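Local coordinates for protein aminotransferase class-III (Ochrobactrum anthropi, PDB 5GHG) that probably transfers amino groups between amines and carbonyl compounds with a pyridoxal-phosphate cofactor, as an omega-transaminase of aminotransferase class III, at residues 149-154 against 160-165; 166-169 against 173-176; 120-125 against 256-261; 284-289 against 295-300; 226-229 against 233-236. The protein carries 1 engineered substitution. All coordinates share one frame; numbering follows the deposited sequence.

Contact 1. Residues 149-154 against 160-165; sequences RGYHGV and SLTGLP. With PMP (4'-deoxy-4'-aminopyridoxal-5'-phosphate), chain C.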
# COMPACT_ATOMS: atom_id res chain seq x y z
N ARG B 149 -2.65 -19.95 8.90
CA ARG B 149 -3.97 -19.44 8.51
C ARG B 149 -4.24 -18.03 8.99
O ARG B 149 -5.31 -17.49 8.71
CB ARG B 149 -5.10 -20.39 8.95
CG ARG B 149 -5.11 -21.71 8.16
CD ARG B 149 -6.13 -22.74 8.68
NE ARG B 149 -7.51 -22.32 8.44
CZ ARG B 149 -8.59 -22.93 8.95
NH1 ARG B 149 -9.81 -22.48 8.68
NH2 ARG B 149 -8.45 -24.00 9.74
N GLY B 150 -3.30 -17.39 9.69
CA GLY B 150 -3.41 -15.96 9.93
C GLY B 150 -3.27 -15.17 8.63
O GLY B 150 -2.69 -15.64 7.65
N TYR B 151 -3.80 -13.96 8.62
CA TYR B 151 -3.69 -13.11 7.44
C TYR B 151 -3.35 -11.70 7.87
O TYR B 151 -4.07 -11.09 8.66
CB TYR B 151 -4.99 -13.11 6.62
CG TYR B 151 -4.84 -12.36 5.32
CD1 TYR B 151 -5.04 -10.99 5.25
CD2 TYR B 151 -4.47 -13.03 4.16
CE1 TYR B 151 -4.88 -10.29 4.05
CE2 TYR B 151 -4.32 -12.35 2.96
CZ TYR B 151 -4.51 -10.98 2.91
OH TYR B 151 -4.37 -10.32 1.72
N HIS B 152 -2.27 -11.17 7.33
CA HIS B 152 -1.74 -9.91 7.79
C HIS B 152 -1.32 -8.99 6.65
O HIS B 152 -0.73 -7.93 6.91
CB HIS B 152 -0.57 -10.17 8.75
CG HIS B 152 -0.95 -11.03 9.91
ND1 HIS B 152 -1.77 -10.58 10.92
CD2 HIS B 152 -0.66 -12.32 10.19
CE1 HIS B 152 -1.97 -11.56 11.79
NE2 HIS B 152 -1.31 -12.62 11.37
N GLY B 153 -1.63 -9.34 5.42
CA GLY B 153 -1.37 -8.48 4.27
C GLY B 153 -0.40 -9.12 3.30
O GLY B 153 -0.08 -10.31 3.39
N VAL B 154 0.07 -8.30 2.36
CA VAL B 154 0.71 -8.83 1.16
C VAL B 154 1.99 -8.10 0.76
O VAL B 154 2.48 -8.30 -0.34
CB VAL B 154 -0.28 -8.81 -0.02
CG1 VAL B 154 -1.53 -9.62 0.30
CG2 VAL B 154 -0.65 -7.37 -0.37
N SER B 160 4.73 -12.55 4.53
CA SER B 160 5.45 -13.55 5.29
C SER B 160 4.76 -13.82 6.62
O SER B 160 4.71 -14.97 7.07
CB SER B 160 6.89 -13.11 5.52
OG SER B 160 7.60 -13.02 4.29
N LEU B 161 4.25 -12.77 7.27
CA LEU B 161 3.45 -12.94 8.49
C LEU B 161 2.22 -13.78 8.20
O LEU B 161 1.82 -14.63 9.01
CB LEU B 161 3.05 -11.58 9.05
CG LEU B 161 4.15 -10.65 9.56
CD1 LEU B 161 3.57 -9.30 9.91
CD2 LEU B 161 4.89 -11.28 10.75
N THR B 162 1.58 -13.52 7.07
CA THR B 162 0.42 -14.29 6.65
C THR B 162 0.76 -15.77 6.60
O THR B 162 1.87 -16.16 6.22
CB THR B 162 -0.03 -13.78 5.28
OG1 THR B 162 -0.48 -12.43 5.44
CG2 THR B 162 -1.13 -14.65 4.66
N GLY B 163 -0.19 -16.60 7.04
CA GLY B 163 0.06 -18.03 7.19
C GLY B 163 -0.76 -18.89 6.25
O GLY B 163 -1.14 -20.01 6.61
N LEU B 164 -1.04 -18.37 5.06
CA LEU B 164 -1.86 -19.08 4.07
C LEU B 164 -0.98 -19.44 2.87
O LEU B 164 -0.21 -18.59 2.39
CB LEU B 164 -3.05 -18.23 3.63
CG LEU B 164 -4.09 -17.94 4.73
CD1 LEU B 164 -5.02 -16.81 4.35
CD2 LEU B 164 -4.89 -19.20 5.08
N PRO B 165 -1.06 -20.68 2.38
CA PRO B 165 -0.12 -21.12 1.35
C PRO B 165 -0.21 -20.35 0.04
O PRO B 165 0.83 -20.13 -0.61
CB PRO B 165 -0.48 -22.61 1.15
CG PRO B 165 -1.85 -22.77 1.71
CD PRO B 165 -1.93 -21.78 2.85
N1 PMP C . -4.64 -7.78 8.45
C2 PMP C . -5.86 -8.37 8.35
C2A PMP C . -6.41 -9.10 9.53
C3 PMP C . -6.58 -8.34 7.14
O3 PMP C . -7.77 -9.03 7.07
C4 PMP C . -6.06 -7.63 6.02
C4A PMP C . -6.80 -7.48 4.70
N4A PMP C . -7.52 -8.64 4.26
C5 PMP C . -4.79 -7.02 6.18
C6 PMP C . -4.13 -7.05 7.40
C5A PMP C . -4.11 -6.28 5.06
O4P PMP C . -4.82 -5.08 4.75
P PMP C . -4.69 -4.45 3.25
O1P PMP C . -3.25 -4.36 2.89
O2P PMP C . -5.37 -3.09 3.37
O3P PMP C . -5.40 -5.36 2.28
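Tyr151 and Thr162 lie side by side and point the same way, Tyr151 CD2 resting 3.7 Å from Thr162 CG2. Thr162 OG1 stands over one face of the phenol ring, offset toward its rim. Leu164 crosses the ring at about a right angle and reaches its edge, with Leu164 CD1 3.8 Å from Tyr151 CD2. The ring swings to the cofactor because CG is anti to the backbone N (chi1 -173°), which places Tyr151 CE1 3.1 Å from N4A of PMP. With an alanine at Tyr151, Leu164 CD1 and the PMP amine would probably lose the ring that lies between them, and Tyr20 its hydroxyl partner.

His152 and Leu161 also cross nearly at right angles; Leu161 O sits in the plane of the imidazole at its edge, 3.6 Å from CD2 of His152. Two bonds tie the segments beside these side chains: His152 N donates to the side-chain oxygen Thr162 OG1 (2.9 Å), and Gly163 N reaches Gly150 O almost straight, 178° at the hydrogen. Tyr151, His152 and Gly153 line the PMP pocket, carried on the loop after strand 143-147 of a fold-type I aminotransferase.

Contact 2. Residues 166-169 against 173-176; sequences NNHR and LPID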
# COMPACT_ATOMS: atom_id res chain seq x y z
N ASN B 166 -1.40 -19.93 -0.36
CA ASN B 166 -1.54 -19.12 -1.57
C ASN B 166 -0.73 -17.83 -1.48
O ASN B 166 -0.36 -17.26 -2.50
CB ASN B 166 -3.00 -18.77 -1.83
CG ASN B 166 -3.82 -19.94 -2.32
OD1 ASN B 166 -3.29 -20.96 -2.75
ND2 ASN B 166 -5.16 -19.76 -2.30
N ASN B 167 -0.49 -17.32 -0.28
CA ASN B 167 0.29 -16.09 -0.16
C ASN B 167 1.79 -16.32 -0.21
O ASN B 167 2.56 -15.35 -0.27
CB ASN B 167 -0.08 -15.37 1.14
CG ASN B 167 -1.46 -14.74 1.05
OD1 ASN B 167 -2.45 -15.33 1.46
ND2 ASN B 167 -1.52 -13.54 0.51
N HIS B 168 2.22 -17.58 -0.16
CA HIS B 168 3.64 -17.95 -0.17
C HIS B 168 4.07 -18.68 -1.45
O HIS B 168 5.18 -18.46 -1.93
CB HIS B 168 3.96 -18.82 1.04
CG HIS B 168 3.76 -18.14 2.35
ND1 HIS B 168 3.63 -18.82 3.54
CD2 HIS B 168 3.66 -16.82 2.66
CE1 HIS B 168 3.46 -17.96 4.53
NE2 HIS B 168 3.47 -16.74 4.03
N ARG B 169 3.23 -19.56 -1.99
CA ARG B 169 3.64 -20.40 -3.11
C ARG B 169 4.20 -19.60 -4.28
O ARG B 169 3.55 -18.67 -4.76
CB ARG B 169 2.47 -21.27 -3.57
CG ARG B 169 2.78 -22.12 -4.79
CD ARG B 169 2.40 -23.61 -4.63
NE ARG B 169 1.00 -23.77 -4.31
CZ ARG B 169 0.12 -24.47 -5.04
NH1 ARG B 169 0.49 -25.09 -6.14
NH2 ARG B 169 -1.16 -24.52 -4.66
N LEU B 173 8.35 -16.91 -0.12
CA LEU B 173 8.06 -16.42 1.23
C LEU B 173 7.74 -17.62 2.12
O LEU B 173 7.42 -18.68 1.61
CB LEU B 173 6.89 -15.44 1.19
CG LEU B 173 7.09 -14.26 0.24
CD1 LEU B 173 5.86 -13.39 0.24
CD2 LEU B 173 8.34 -13.46 0.64
N PRO B 174 7.81 -17.44 3.45
CA PRO B 174 8.16 -16.26 4.23
C PRO B 174 9.65 -15.93 4.27
O PRO B 174 10.51 -16.82 4.14
CB PRO B 174 7.68 -16.61 5.64
CG PRO B 174 7.85 -18.12 5.70
CD PRO B 174 7.43 -18.58 4.30
N ILE B 175 9.97 -14.65 4.45
CA ILE B 175 11.35 -14.26 4.66
C ILE B 175 11.83 -14.80 6.00
O ILE B 175 11.04 -15.22 6.88
CB ILE B 175 11.51 -12.73 4.62
CG1 ILE B 175 10.79 -12.10 5.81
CG2 ILE B 175 11.03 -12.20 3.26
CD1 ILE B 175 10.80 -10.58 5.80
N ASP B 176 13.15 -14.77 6.17
CA ASP B 176 13.75 -15.15 7.43
C ASP B 176 13.25 -14.22 8.55
O ASP B 176 12.95 -13.04 8.31
CB ASP B 176 15.28 -15.05 7.34
CG ASP B 176 15.98 -15.43 8.64
OD1 ASP B 176 15.52 -16.40 9.30
OD2 ASP B 176 16.98 -14.77 9.01
O HOH W 1 7.63 -20.19 -1.04
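His168 keeps CG anti to its own carbonyl carbon (chi1 -63°), and a chi2 of 161° turns one face of the imidazole toward Leu173 and Pro174. Leu173 has its CG in the same relation, and its side chain crosses that of His168 at about a right angle, with Leu173 CB 3.8 Å from His168 CD2. Beyond it, Leu173 CD1 lies 3.9 Å from Asn167 O.

Pro174 lies over the ring. Its CD stands 4.0 Å from the centroid of the His168 imidazole and 16° off the ring normal, a CH-pi contact over the face. The peptide bond before Pro174 is cis, which puts Leu173 O and Pro174 CD on the same side of that bond; both meet His168, the carbonyl oxygen at His168 CB (3.5 Å) and the methylene at the ring. This cis-proline lies in the irregular connection between helix 156-161 and strand 178-181, an edge strand, within this chain, of the large-domain sheet.

No direct polar bond joins the two segments, but a water donates to His168 O and to Leu173 O, each 3.1 Å away. The ring's rotation is further fixed from outside, since His168 NE2 is hydrogen-bonded to Ala159 O of the helix; a carbonyl partner there is consistent with a proton on NE2. On the neighbouring residue, Asn167 ND2 is bonded to Tyr20 OH.

Contact 3. Residues 120-125 against 256-261; sequences EANDTV and IADEVI. With PMP (4'-deoxy-4'-aminopyridoxal-5'-phosphate), chain C.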
# COMPACT_ATOMS: atom_id res chain seq x y z
N GLU B 120 0.78 -2.27 4.70
CA GLU B 120 1.82 -1.30 5.04
C GLU B 120 1.92 -1.11 6.56
O GLU B 120 3.02 -0.93 7.09
CB GLU B 120 1.55 0.06 4.40
CG GLU B 120 1.89 0.19 2.94
CD GLU B 120 1.33 1.52 2.38
OE1 GLU B 120 0.28 1.98 2.90
OE2 GLU B 120 1.92 2.11 1.45
N ALA B 121 0.79 -1.10 7.25
CA ALA B 121 0.81 -0.95 8.70
C ALA B 121 1.60 -2.08 9.36
O ALA B 121 2.51 -1.83 10.16
CB ALA B 121 -0.61 -0.88 9.26
N ASN B 122 1.27 -3.32 9.03
CA ASN B 122 1.98 -4.46 9.62
C ASN B 122 3.44 -4.48 9.21
O ASN B 122 4.32 -4.86 10.00
CB ASN B 122 1.28 -5.76 9.24
CG ASN B 122 0.08 -6.04 10.11
OD1 ASN B 122 0.05 -5.62 11.28
ND2 ASN B 122 -0.93 -6.71 9.56
N ASP B 123 3.73 -4.11 7.97
CA ASP B 123 5.11 -4.01 7.50
C ASP B 123 5.90 -2.99 8.33
O ASP B 123 7.03 -3.25 8.76
CB ASP B 123 5.10 -3.63 6.02
CG ASP B 123 6.45 -3.78 5.36
OD1 ASP B 123 7.33 -2.95 5.67
OD2 ASP B 123 6.62 -4.69 4.51
N THR B 124 5.31 -1.81 8.56
CA THR B 124 5.95 -0.78 9.36
C THR B 124 6.09 -1.22 10.83
O THR B 124 7.09 -0.89 11.48
CB THR B 124 5.14 0.51 9.27
OG1 THR B 124 5.02 0.87 7.90
CG2 THR B 124 5.82 1.65 10.05
N VAL B 125 5.10 -1.92 11.37
CA VAL B 125 5.23 -2.43 12.73
C VAL B 125 6.47 -3.32 12.84
O VAL B 125 7.25 -3.20 13.79
CB VAL B 125 3.95 -3.17 13.18
CG1 VAL B 125 4.22 -3.99 14.44
CG2 VAL B 125 2.82 -2.16 13.45
N ILE B 256 1.07 -8.04 19.38
CA ILE B 256 0.47 -7.23 18.33
C ILE B 256 -0.93 -7.77 18.05
O ILE B 256 -1.07 -8.93 17.65
CB ILE B 256 1.30 -7.27 17.03
CG1 ILE B 256 2.75 -6.83 17.28
CG2 ILE B 256 0.67 -6.39 15.94
CD1 ILE B 256 3.67 -7.24 16.15
N ALA B 257 -1.95 -6.95 18.27
CA ALA B 257 -3.31 -7.31 17.91
C ALA B 257 -3.61 -6.73 16.53
O ALA B 257 -3.63 -5.51 16.35
CB ALA B 257 -4.32 -6.79 18.95
N ASP B 258 -3.84 -7.61 15.56
CA ASP B 258 -4.22 -7.20 14.21
C ASP B 258 -5.74 -7.09 14.17
O ASP B 258 -6.44 -8.09 14.00
CB ASP B 258 -3.71 -8.19 13.18
CG ASP B 258 -3.94 -7.71 11.75
OD1 ASP B 258 -4.85 -6.88 11.55
OD2 ASP B 258 -3.21 -8.15 10.83
N GLU B 259 -6.25 -5.87 14.35
CA GLU B 259 -7.69 -5.61 14.39
C GLU B 259 -8.23 -5.07 13.07
O GLU B 259 -9.26 -4.41 13.06
CB GLU B 259 -8.02 -4.64 15.52
CG GLU B 259 -7.64 -5.15 16.89
CD GLU B 259 -8.84 -5.50 17.73
OE1 GLU B 259 -9.97 -5.60 17.17
OE2 GLU B 259 -8.65 -5.65 18.95
N VAL B 260 -7.54 -5.35 11.97
CA VAL B 260 -7.94 -4.79 10.68
C VAL B 260 -9.39 -5.19 10.36
O VAL B 260 -10.17 -4.38 9.88
CB VAL B 260 -6.94 -5.23 9.60
CG1 VAL B 260 -7.51 -5.08 8.19
CG2 VAL B 260 -5.66 -4.40 9.73
N ILE B 261 -9.77 -6.43 10.65
CA ILE B 261 -11.15 -6.84 10.48
C ILE B 261 -11.97 -6.64 11.76
O ILE B 261 -13.13 -6.20 11.71
CB ILE B 261 -11.25 -8.29 9.99
CG1 ILE B 261 -10.83 -8.38 8.51
CG2 ILE B 261 -12.67 -8.81 10.19
CD1 ILE B 261 -10.67 -9.80 8.02
N1 PMP C . -4.64 -7.78 8.45
C2 PMP C . -5.86 -8.37 8.35
C2A PMP C . -6.41 -9.10 9.53
C3 PMP C . -6.58 -8.34 7.14
O3 PMP C . -7.77 -9.03 7.07
C4 PMP C . -6.06 -7.63 6.02
C4A PMP C . -6.80 -7.48 4.70
N4A PMP C . -7.52 -8.64 4.26
C5 PMP C . -4.79 -7.02 6.18
C6 PMP C . -4.13 -7.05 7.40
C5A PMP C . -4.11 -6.28 5.06
O4P PMP C . -4.82 -5.08 4.75
P PMP C . -4.69 -4.45 3.25
O1P PMP C . -3.25 -4.36 2.89
O2P PMP C . -5.37 -3.09 3.37
O3P PMP C . -5.40 -5.36 2.28
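The pyridine end of the PMP pocket is where helix 118-135 meets the C-terminal end of strand 254-258, through Asn122 and Asp258. Asn122 ND2 donates to Asp258 OD2 at 3.0 Å with 153° at the hydrogen. The acceptor lies close to the amide plane of Asn122, but the donor comes from above the carboxylate, 52° out of its plane; accordingly the two flat groups are turned 71° against each other.

Asp258 CG is anti to the backbone N, which carries the carboxylate to the cofactor, and OD2 ends 2.8 Å from N1 of PMP. OD2 is also hydrogen-bonded to His152 ND1, while Asn122 ND2 is bonded to His152 O as well, so His152 links both partners. The other oxygen, Asp258 OD1, accepts from Val260 N at 3.1 Å, an Asx turn that fixes the carboxylate's rotation and brings Val260 over one face of the cofactor ring, its CG1 3.5 Å from PMP C3. Asn122 OD1, buried here, has no polar partner in the model.

Replacing Asp258 by an alanine would probably leave PMP N1 without its carboxylate, take an acceptor from Asn122 and His152, and undo the Asx turn under Val260.

Further along, Val125 and Ile256 slide past each other in opposite directions, with Val125 CG1 3.7 Å from Ile256 CD1, an apolar contact of helix on strand. An aspartate at the end of a central strand, facing the pyridine nitrogen, is typical of fold-type I pyridoxal-phosphate enzymes.

Contact 4. Residues 284-289 against 295-300; sequences VMSKQL and PISAFL. With PMP (4'-deoxy-4'-aminopyridoxal-5'-phosphate), chain C.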
# COMPACT_ATOMS: atom_id res chain seq x y z
N VAL B 284 -3.37 -2.75 15.33
CA VAL B 284 -3.38 -2.40 13.91
C VAL B 284 -4.82 -2.32 13.43
O VAL B 284 -5.63 -3.22 13.71
CB VAL B 284 -2.58 -3.42 13.08
CG1 VAL B 284 -2.48 -2.95 11.61
CG2 VAL B 284 -1.18 -3.70 13.67
N MET B 285 -5.14 -1.25 12.70
CA MET B 285 -6.50 -0.99 12.26
C MET B 285 -6.53 -0.64 10.77
O MET B 285 -5.57 -0.09 10.23
CB MET B 285 -7.12 0.18 13.02
CG MET B 285 -7.30 -0.07 14.50
SD MET B 285 -7.32 1.50 15.41
CE MET B 285 -5.57 1.90 15.49
N SER B 286 -7.64 -0.96 10.12
CA SER B 286 -7.92 -0.48 8.79
C SER B 286 -9.40 -0.70 8.48
O SER B 286 -10.21 -0.85 9.41
CB SER B 286 -7.02 -1.18 7.76
OG SER B 286 -7.22 -0.63 6.45
N LYS B 287 -9.76 -0.72 7.20
CA LYS B 287 -11.08 -1.20 6.78
C LYS B 287 -12.22 -0.41 7.39
O LYS B 287 -12.56 0.66 6.88
CB LYS B 287 -11.23 -2.68 7.09
CG LYS B 287 -10.47 -3.59 6.12
CD LYS B 287 -10.75 -5.05 6.44
CE LYS B 287 -9.68 -5.96 5.87
NZ LYS B 287 -9.96 -6.46 4.53
N GLN B 288 -12.82 -0.92 8.48
CA GLN B 288 -13.96 -0.20 9.03
C GLN B 288 -13.56 1.15 9.61
O GLN B 288 -14.44 1.95 9.91
CB GLN B 288 -14.70 -1.02 10.09
CG GLN B 288 -15.26 -2.33 9.55
CD GLN B 288 -16.42 -2.88 10.36
OE1 GLN B 288 -17.48 -3.19 9.81
NE2 GLN B 288 -16.23 -3.03 11.67
N LEU B 289 -12.27 1.40 9.79
CA LEU B 289 -11.79 2.73 10.16
C LEU B 289 -12.38 3.81 9.25
O LEU B 289 -12.78 4.89 9.70
CB LEU B 289 -10.26 2.75 10.09
CG LEU B 289 -9.53 4.06 10.35
CD1 LEU B 289 -9.82 4.57 11.75
CD2 LEU B 289 -8.03 3.88 10.13
N PRO B 295 -8.80 4.69 1.16
CA PRO B 295 -7.76 3.86 1.80
C PRO B 295 -7.07 4.63 2.92
O PRO B 295 -6.55 5.73 2.71
CB PRO B 295 -6.76 3.59 0.64
CG PRO B 295 -7.40 4.14 -0.60
CD PRO B 295 -8.45 5.11 -0.21
N ILE B 296 -7.07 4.04 4.11
CA ILE B 296 -6.28 4.55 5.23
C ILE B 296 -6.20 3.45 6.29
O ILE B 296 -7.14 2.68 6.49
CB ILE B 296 -6.87 5.84 5.81
CG1 ILE B 296 -6.02 6.33 6.98
CG2 ILE B 296 -8.29 5.61 6.28
CD1 ILE B 296 -6.38 7.72 7.50
N SER B 297 -5.05 3.37 6.94
CA SER B 297 -4.85 2.42 8.03
C SER B 297 -4.03 3.11 9.11
O SER B 297 -3.46 4.18 8.88
CB SER B 297 -4.16 1.15 7.55
OG SER B 297 -4.86 0.61 6.44
N ALA B 298 -3.96 2.47 10.27
CA ALA B 298 -3.30 3.08 11.41
C ALA B 298 -2.82 1.96 12.32
O ALA B 298 -3.41 0.88 12.35
CB ALA B 298 -4.24 4.01 12.20
N PHE B 299 -1.76 2.24 13.07
CA PHE B 299 -1.48 1.39 14.22
C PHE B 299 -1.19 2.27 15.43
O PHE B 299 -0.72 3.41 15.30
CB PHE B 299 -0.36 0.39 13.94
CG PHE B 299 0.98 1.01 13.60
CD1 PHE B 299 1.31 1.29 12.27
CD2 PHE B 299 1.93 1.25 14.60
CE1 PHE B 299 2.55 1.81 11.95
CE2 PHE B 299 3.17 1.79 14.29
CZ PHE B 299 3.49 2.08 12.97
N LEU B 300 -1.53 1.75 16.60
CA LEU B 300 -1.28 2.40 17.87
C LEU B 300 -0.19 1.63 18.61
O LEU B 300 -0.14 0.39 18.53
CB LEU B 300 -2.54 2.42 18.72
CG LEU B 300 -3.68 3.31 18.22
CD1 LEU B 300 -4.99 2.87 18.84
CD2 LEU B 300 -3.37 4.73 18.65
N1 PMP C . -4.64 -7.78 8.45
C2 PMP C . -5.86 -8.37 8.35
C2A PMP C . -6.41 -9.10 9.53
C3 PMP C . -6.58 -8.34 7.14
O3 PMP C . -7.77 -9.03 7.07
C4 PMP C . -6.06 -7.63 6.02
C4A PMP C . -6.80 -7.48 4.70
N4A PMP C . -7.52 -8.64 4.26
C5 PMP C . -4.79 -7.02 6.18
C6 PMP C . -4.13 -7.05 7.40
C5A PMP C . -4.11 -6.28 5.06
O4P PMP C . -4.82 -5.08 4.75
P PMP C . -4.69 -4.45 3.25
O1P PMP C . -3.25 -4.36 2.89
O2P PMP C . -5.37 -3.09 3.37
O3P PMP C . -5.40 -5.36 2.28
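Met285 and Ala298 form the hydrogen-bonded pair of an antiparallel hairpin. Met285 N donates to Ala298 O at 2.8 Å, and Ala298 N returns a bond to Met285 O at 3.0 Å. Val284 and Phe299 make the adjoining non-hydrogen-bonded pair, with CA atoms 4.3 Å apart.

The apolar contacts divide by sheet face. Met285 bends at chi3 (-78°), folding its methyl back onto the neighbouring strand: Met285 CE is 3.5 Å from Leu300 CD1 and 4.1 Å from Ala298 CB. Leu289 CD2 approaches Ile296 CG2 and Ala298 CB from the same flank, which helix 93-104 covers through Leu97, Leu101 and Val102. On the other face Val284 CG2 lies 4.2 Å from Phe299 CB, while the Phe299 ring leads off to Thr124 and Val125 of helix 118-135.

Polar side chains gather where the strands part. Ser286 OG and Ser297 OG are 2.7 Å apart, either being a possible donor, although the position of Ser297 OG is less certain. Lys287, the next residue along, points away from the partner strand and reaches the cofactor, its NZ 3.3 Å from N4A of PMP; NZ is hydrogen-bonded to Leu57 O and to Thr324 OG1 of the second subunit.

An amine on the cofactor beside an unattached lysine is the pyridoxamine state of the enzyme. Lys287 is probably the Schiff-base lysine, as in related class III transaminases, with NZ beside C4A, the carbon it would bond in the internal aldimine.

Contact 5. Residues 226-229 against 233-236; sequences PVMG and VVVP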
# COMPACT_ATOMS: atom_id res chain seq x y z
N PRO B 226 -7.68 -11.23 16.68
CA PRO B 226 -8.54 -11.84 17.72
C PRO B 226 -9.34 -13.01 17.15
O PRO B 226 -9.37 -14.10 17.74
CB PRO B 226 -9.42 -10.67 18.17
CG PRO B 226 -8.59 -9.45 17.91
CD PRO B 226 -7.83 -9.77 16.63
N VAL B 227 -9.98 -12.79 16.00
CA VAL B 227 -10.63 -13.83 15.20
C VAL B 227 -9.99 -13.77 13.81
O VAL B 227 -9.89 -12.69 13.22
CB VAL B 227 -12.15 -13.56 15.08
CG1 VAL B 227 -12.78 -14.51 14.07
CG2 VAL B 227 -12.84 -13.68 16.44
N MET B 228 -9.57 -14.92 13.29
CA MET B 228 -8.93 -14.94 11.97
C MET B 228 -9.98 -14.76 10.89
O MET B 228 -10.91 -15.56 10.79
CB MET B 228 -8.18 -16.25 11.75
CG MET B 228 -6.93 -16.40 12.59
SD MET B 228 -6.27 -18.08 12.45
CE MET B 228 -4.64 -17.84 13.15
N GLY B 229 -9.84 -13.72 10.07
CA GLY B 229 -10.82 -13.46 9.04
C GLY B 229 -10.60 -14.24 7.77
O GLY B 229 -11.27 -15.26 7.53
N VAL B 233 -12.67 -17.30 9.24
CA VAL B 233 -13.44 -16.93 10.43
C VAL B 233 -13.17 -17.96 11.53
O VAL B 233 -14.09 -18.64 12.00
CB VAL B 233 -14.95 -16.81 10.14
CG1 VAL B 233 -15.68 -16.21 11.34
CG2 VAL B 233 -15.20 -15.96 8.92
N VAL B 234 -11.91 -18.08 11.94
CA VAL B 234 -11.52 -19.04 12.98
C VAL B 234 -11.63 -18.36 14.33
O VAL B 234 -10.89 -17.42 14.63
CB VAL B 234 -10.11 -19.61 12.75
CG1 VAL B 234 -9.74 -20.53 13.90
CG2 VAL B 234 -10.04 -20.37 11.42
N VAL B 235 -12.57 -18.81 15.15
CA VAL B 235 -12.73 -18.32 16.51
C VAL B 235 -11.86 -19.20 17.40
O VAL B 235 -11.96 -20.43 17.33
CB VAL B 235 -14.21 -18.35 16.95
CG1 VAL B 235 -14.37 -17.80 18.36
CG2 VAL B 235 -15.09 -17.58 15.95
N PRO B 236 -10.98 -18.61 18.21
CA PRO B 236 -10.07 -19.44 19.01
C PRO B 236 -10.84 -20.12 20.13
O PRO B 236 -11.92 -19.66 20.52
CB PRO B 236 -9.07 -18.42 19.57
CG PRO B 236 -9.86 -17.13 19.66
CD PRO B 236 -10.82 -17.17 18.46
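Met228 and Val234 face each other in a single antiparallel hydrogen-bonded bridge. Met228 N donates to Val234 O at 3.1 Å, the angle at hydrogen being 153° and the donor somewhat tilted from the carbonyl plane. The return bond, Val234 N to Met228 O at 2.9 Å, is bent to 141° and less sure, because the place of that oxygen is doubtful. Val233 N is assigned to Gly229 O at 3.0 Å, again with some uncertainty about the acceptor.

Val233 and Val234 thus both stand opposite Met228, a G1 beta bulge, and Val233 takes left-handed backbone angles to make it. Outside partners serve several other groups: Val233 O accepts from Arg375 NE, Gly229 N donates to Glu225 OE2, and Pro226 O has a weak bond from Trp241 NE1. Pro236 has no N-H to offer, and its CD instead packs 3.5 Å from Pro226 O.

Side chains pack alongside the bridge. Val227 CG1, anti to the backbone N, lies 3.5 Å from Val234 O. Met228 and Val234 run side by side in the same direction, with Met228 CB 4.0 Å from Val234 CB and the extended thioether continuing past Val234.

With seven of its eight residues buried, this contact in the loop between strand 219-224 and helix 240-250 pairs peptide groups with each other and with Glu225 and Arg375, which probably offsets much of the cost of burying them.

In the fold
From the N terminus, helix 118-135 supplies the first half of contact 3, which closes only at strand 254-258, more than 130 residues later. Inside that long loop come three short closures in series. Contact 1 closes around helix 156-161, contact 2 follows on the way to strand 178-181, and contact 5 folds back the chain after strand 219-224. Contact 4 begins after contact 3 has closed, as the hairpin of strands 282-285 and 297-301; none of them cross. Strands 254-258 and 282-285 are sheet neighbours, so contacts 3 and 4 adjoin, their centres about 8 Å apart. Contacts 1, 3 and 4 converge on PMP, whereas contact 2 lies against contact 1 near the second subunit.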